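Local coordinates for protein nucleoporin nup120 (Schizosaccharomyces pombe, PDB 4GQ2) that serves as a structural component of the nuclear pore complex, within the npc107-120 complex, at residues D88-N92 / S528-Y533; G192-I196 / E207-D212. One frame throughout, in Å; residues are numbered along the deposited sequence.

Both contacts lie in the beta-propeller region of the chain, about 34 Å apart between centres and without touching, the nearest atoms being about 25 Å apart. Contact 1 sits deep, about 12 Å from the centre of the chain, and brings together a loop and the start of strand 532-536, separated by more than 400 residues; side chains bridge the gap, one of them to a backbone carbonyl, with this tyrosine-to-carbonyl hydrogen bond beside apolar packing. Contact 2 lies far out, about 43 Å from the centre, and pairs two strands of one hairpin through their backbones. It too is largely buried, though H209 is exposed. The sequence of contact 2 falls between the two segments of contact 1.

Contact 1 (D88-N92 / S528-Y533); sequences DVSLN and SNAVTY
Residues 88-92 run as an irregular loop leaving strand 83-88, with V89 at phi/psi -120/23 and L91 at -98/-29, and face 528-533, a loop that turns at A530 (-97/4) and extends into strand 532-536. No backbone ladder joins them: the CA atoms of V89 and Y533 are 9.4 Å apart, those of N92 and N529 6.7 Å. An Asx turn shapes the first segment, D88 OD1 accepting from S90 N at 2.8 Å and, very short, from S90 OG at 2.5 Å. Y533 (chi1 m) bridges the wider gap, its OH donating to V89 O at 2.7 Å, while V89 CG2 packs obliquely against its ring, 3.5 Å from Y533 CE2. The CA-to-CB bond of L91 points toward 528-533, and with chi1 near -101°, between wells, its CD2 lies 3.6 Å from V531 CG2. The CA-to-CB bonds of N92 and N529 (both chi1 m) also point across, and N529 ND2 is hydrogen-bonded to D526 OD2. This is buried packing between distant parts of the propeller region: L91 and V531 rest on F542 of strand 539-544, V89 meets T73 and R75 of strand 73-79, and F673 of helix 672-703 packs against V89 and L91.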
loop_
_atom_site.group_PDB
_atom_site.type_symbol
_atom_site.label_atom_id
_atom_site.label_comp_id
_atom_site.label_asym_id
_atom_site.label_seq_id
_atom_site.Cartn_x
_atom_site.Cartn_y
_atom_site.Cartn_z
ATOM N N ASP A 88 -4.800 19.299 11.572
ATOM C CA ASP A 88 -5.950 19.714 10.770
ATOM C C ASP A 88 -6.707 18.472 10.287
ATOM O O ASP A 88 -6.148 17.620 9.595
ATOM C CB ASP A 88 -5.500 20.576 9.586
ATOM C CG ASP A 88 -6.669 21.101 8.750
ATOM O OD1 ASP A 88 -7.801 20.606 8.910
ATOM O OD2 ASP A 88 -6.459 22.013 7.923
ATOM N N VAL A 89 -7.979 18.372 10.657
ATOM C CA VAL A 89 -8.786 17.208 10.300
ATOM C C VAL A 89 -9.995 17.601 9.459
ATOM O O VAL A 89 -10.987 16.866 9.410
ATOM C CB VAL A 89 -9.230 16.408 11.548
ATOM C CG1 VAL A 89 -8.020 15.865 12.296
ATOM C CG2 VAL A 89 -10.081 17.271 12.477
ATOM N N SER A 90 -9.898 18.756 8.794
ATOM C CA SER A 90 -10.978 19.278 7.947
ATOM C C SER A 90 -11.327 18.297 6.843
ATOM O O SER A 90 -10.438 17.765 6.185
ATOM C CB SER A 90 -10.580 20.607 7.303
ATOM O OG SER A 90 -9.994 21.480 8.247
ATOM N N LEU A 91 -12.625 18.072 6.650
ATOM C CA LEU A 91 -13.141 17.186 5.603
ATOM C C LEU A 91 -13.592 17.959 4.367
ATOM O O LEU A 91 -13.542 17.437 3.250
ATOM C CB LEU A 91 -14.300 16.334 6.140
ATOM C CG LEU A 91 -14.050 14.873 6.543
ATOM C CD1 LEU A 91 -12.618 14.639 6.972
ATOM C CD2 LEU A 91 -15.010 14.425 7.638
ATOM N N ASN A 92 -14.036 19.199 4.579
ATOM C CA ASN A 92 -14.484 20.075 3.494
ATOM C C ASN A 92 -13.319 20.620 2.682
ATOM O O ASN A 92 -12.195 20.717 3.179
ATOM C CB ASN A 92 -15.306 21.246 4.043
ATOM C CG ASN A 92 -16.636 20.809 4.630
ATOM O OD1 ASN A 92 -17.353 19.989 4.050
ATOM N ND2 ASN A 92 -16.974 21.363 5.790
ATOM N N SER A 528 -20.361 22.049 10.629
ATOM C CA SER A 528 -19.785 22.536 9.376
ATOM C C SER A 528 -19.750 21.416 8.338
ATOM O O SER A 528 -20.243 21.580 7.221
ATOM C CB SER A 528 -18.381 23.095 9.620
ATOM O OG SER A 528 -17.721 23.386 8.403
ATOM N N ASN A 529 -19.164 20.285 8.722
ATOM C CA ASN A 529 -19.311 19.034 7.984
ATOM C C ASN A 529 -20.620 18.371 8.403
ATOM O O ASN A 529 -21.441 18.979 9.083
ATOM C CB ASN A 529 -18.125 18.108 8.274
ATOM C CG ASN A 529 -16.817 18.635 7.707
ATOM O OD1 ASN A 529 -16.683 18.811 6.498
ATOM N ND2 ASN A 529 -15.839 18.877 8.579
ATOM N N ALA A 530 -20.826 17.128 8.000
ATOM C CA ALA A 530 -21.973 16.373 8.491
ATOM C C ALA A 530 -21.567 15.483 9.670
ATOM O O ALA A 530 -22.389 14.744 10.212
ATOM C CB ALA A 530 -22.543 15.530 7.366
ATOM N N VAL A 531 -20.310 15.606 10.089
ATOM C CA VAL A 531 -19.587 14.518 10.750
ATOM C C VAL A 531 -19.411 14.621 12.266
ATOM O O VAL A 531 -19.153 15.696 12.808
ATOM C CB VAL A 531 -18.210 14.325 10.071
ATOM C CG1 VAL A 531 -17.254 13.526 10.940
ATOM C CG2 VAL A 531 -18.396 13.651 8.720
ATOM N N THR A 532 -19.549 13.480 12.937
ATOM C CA THR A 532 -19.184 13.375 14.344
ATOM C C THR A 532 -17.835 12.666 14.516
ATOM O O THR A 532 -17.677 11.480 14.198
ATOM C CB THR A 532 -20.284 12.716 15.211
ATOM O OG1 THR A 532 -19.679 12.112 16.363
ATOM C CG2 THR A 532 -21.023 11.660 14.440
ATOM N N TYR A 533 -16.865 13.430 15.004
ATOM C CA TYR A 533 -15.523 12.936 15.268
ATOM C C TYR A 533 -15.498 12.152 16.570
ATOM O O TYR A 533 -16.153 12.524 17.538
ATOM C CB TYR A 533 -14.545 14.106 15.368
ATOM C CG TYR A 533 -14.252 14.799 14.058
ATOM C CD1 TYR A 533 -15.100 15.795 13.564
ATOM C CD2 TYR A 533 -13.115 14.477 13.316
ATOM C CE1 TYR A 533 -14.830 16.439 12.366
ATOM C CE2 TYR A 533 -12.840 15.115 12.117
ATOM C CZ TYR A 533 -13.697 16.093 11.645
ATOM O OH TYR A 533 -13.419 16.734 10.455
#

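Contact 2 (G192-I196 / E207-D212); sequences GLTKI and EQHIDD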
loop_
_atom_site.group_PDB
_atom_site.type_symbol
_atom_site.label_atom_id
_atom_site.label_comp_id
_atom_site.label_asym_id
_atom_site.label_seq_id
_atom_site.Cartn_x
_atom_site.Cartn_y
_atom_site.Cartn_z
ATOM N N GLY A 192 -16.302 27.430 43.513
ATOM C CA GLY A 192 -16.035 28.773 43.007
ATOM C C GLY A 192 -15.870 28.876 41.500
ATOM O O GLY A 192 -15.689 27.873 40.806
ATOM N N LEU A 193 -15.921 30.107 41.000
ATOM C CA LEU A 193 -15.916 30.376 39.565
ATOM C C LEU A 193 -15.408 31.787 39.271
ATOM O O LEU A 193 -15.924 32.767 39.809
ATOM C CB LEU A 193 -17.328 30.191 38.990
ATOM C CG LEU A 193 -17.561 30.392 37.488
ATOM C CD1 LEU A 193 -17.150 29.160 36.692
ATOM C CD2 LEU A 193 -19.019 30.731 37.226
ATOM N N THR A 194 -14.405 31.876 38.405
ATOM C CA THR A 194 -13.828 33.158 38.013
ATOM C C THR A 194 -14.055 33.455 36.531
ATOM O O THR A 194 -14.171 32.539 35.712
ATOM C CB THR A 194 -12.314 33.225 38.333
ATOM O OG1 THR A 194 -11.811 34.525 38.007
ATOM C CG2 THR A 194 -11.530 32.187 37.538
ATOM N N LYS A 195 -14.133 34.738 36.195
ATOM C CA LYS A 195 -14.086 35.153 34.801
ATOM C C LYS A 195 -12.796 35.928 34.579
ATOM O O LYS A 195 -12.622 37.030 35.103
ATOM C CB LYS A 195 -15.308 35.996 34.412
ATOM C CG LYS A 195 -15.374 36.310 32.923
ATOM C CD LYS A 195 -16.414 37.371 32.591
ATOM C CE LYS A 195 -17.799 36.770 32.418
ATOM N NZ LYS A 195 -18.823 37.823 32.169
ATOM N N ILE A 196 -11.883 35.327 33.823
ATOM C CA ILE A 196 -10.641 35.984 33.451
ATOM C C ILE A 196 -10.859 36.777 32.163
ATOM O O ILE A 196 -11.241 36.205 31.144
ATOM C CB ILE A 196 -9.494 34.962 33.293
ATOM C CG1 ILE A 196 -9.298 34.188 34.605
ATOM C CG2 ILE A 196 -8.204 35.656 32.863
ATOM C CD1 ILE A 196 -8.497 32.911 34.473
ATOM N N GLU A 207 -9.720 39.898 36.721
ATOM C CA GLU A 207 -10.716 38.855 36.984
ATOM C C GLU A 207 -12.055 39.437 37.427
ATOM O O GLU A 207 -12.153 40.622 37.748
ATOM C CB GLU A 207 -10.212 37.863 38.041
ATOM C CG GLU A 207 -8.748 37.467 37.902
ATOM C CD GLU A 207 -8.423 36.165 38.604
ATOM O OE1 GLU A 207 -7.383 36.104 39.299
ATOM O OE2 GLU A 207 -9.207 35.201 38.457
ATOM N N GLN A 208 -13.085 38.597 37.418
ATOM C CA GLN A 208 -14.363 38.920 38.042
ATOM C C GLN A 208 -14.815 37.738 38.896
ATOM O O GLN A 208 -14.973 36.619 38.396
ATOM C CB GLN A 208 -15.430 39.279 37.000
ATOM C CG GLN A 208 -15.259 40.658 36.379
ATOM C CD GLN A 208 -16.341 41.004 35.370
ATOM O OE1 GLN A 208 -16.935 40.128 34.740
ATOM N NE2 GLN A 208 -16.597 42.294 35.207
ATOM N N HIS A 209 -14.989 37.999 40.190
ATOM C CA HIS A 209 -15.472 37.010 41.148
ATOM C C HIS A 209 -16.939 36.801 40.898
ATOM O O HIS A 209 -17.721 37.754 40.940
ATOM C CB HIS A 209 -15.246 37.526 42.569
ATOM C CG HIS A 209 -14.959 36.443 43.582
ATOM N ND1 HIS A 209 -13.722 36.221 44.076
ATOM C CD2 HIS A 209 -15.800 35.517 44.199
ATOM C CE1 HIS A 209 -13.767 35.204 44.958
ATOM N NE2 HIS A 209 -15.040 34.774 45.034
ATOM N N ILE A 210 -17.327 35.562 40.607
ATOM C CA ILE A 210 -18.734 35.239 40.369
ATOM C C ILE A 210 -19.313 34.534 41.595
ATOM O O ILE A 210 -18.757 33.546 42.078
ATOM C CB ILE A 210 -18.931 34.416 39.075
ATOM C CG1 ILE A 210 -18.599 35.274 37.848
ATOM C CG2 ILE A 210 -20.360 33.889 38.978
ATOM C CD1 ILE A 210 -18.503 34.500 36.548
ATOM N N ASP A 211 -20.438 35.058 42.079
ATOM C CA ASP A 211 -20.973 34.708 43.395
ATOM C C ASP A 211 -22.000 33.577 43.403
ATOM O O ASP A 211 -22.539 33.244 44.461
ATOM C CB ASP A 211 -21.556 35.961 44.062
ATOM C CG ASP A 211 -20.492 37.002 44.378
ATOM O OD1 ASP A 211 -19.523 36.660 45.088
ATOM O OD2 ASP A 211 -20.625 38.160 43.919
ATOM N N ASP A 212 -22.253 32.984 42.234
ATOM C CA ASP A 212 -23.262 31.924 42.078
ATOM C C ASP A 212 -24.585 32.307 42.750
ATOM O O ASP A 212 -25.132 31.545 43.554
ATOM C CB ASP A 212 -22.746 30.577 42.619
ATOM C CG ASP A 212 -21.789 29.877 41.663
ATOM O OD1 ASP A 212 -21.617 30.345 40.518
ATOM O OD2 ASP A 212 -21.211 28.843 42.059
#
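The backbone N and O of K195 are both paired with Q208: K195 N donates to Q208 O at 3.0 Å, and Q208 N donates to K195 O at 2.8 Å, a hydrogen-bonded antiparallel pair. K195 O also receives a CA-H...O contact from E207 CA at 3.2 Å. Farther along, I210 N gives a longer bond to L193 O, 3.2 Å. Between these pairs, T194 faces H209 in a non-hydrogen-bonded position; its OG1 donates diagonally to E207 OE2 at 2.7 Å, a carboxylate oxygen also hydrogen-bonded to S167 OG. On the other face, K195 and Q208 run side by side, K195 CD 3.5 Å from Q208 OE1, and both polar ends find N267: NZ through its OD1, OE1 through its ND2. L193 CD2 meets I210 CG2 at 3.9 Å on that same face, where both side chains touch L262 of strand 258-263. D212 OD2 has a weak hydrogen bond to N236. Backbone bonds from T194 to V186 and I196 to I184 continue the sheet through strand 183-188. Strands 193-199 and 204-210 thus form the last hairpin of a four-stranded antiparallel sheet, the blade architecture of a beta-propeller.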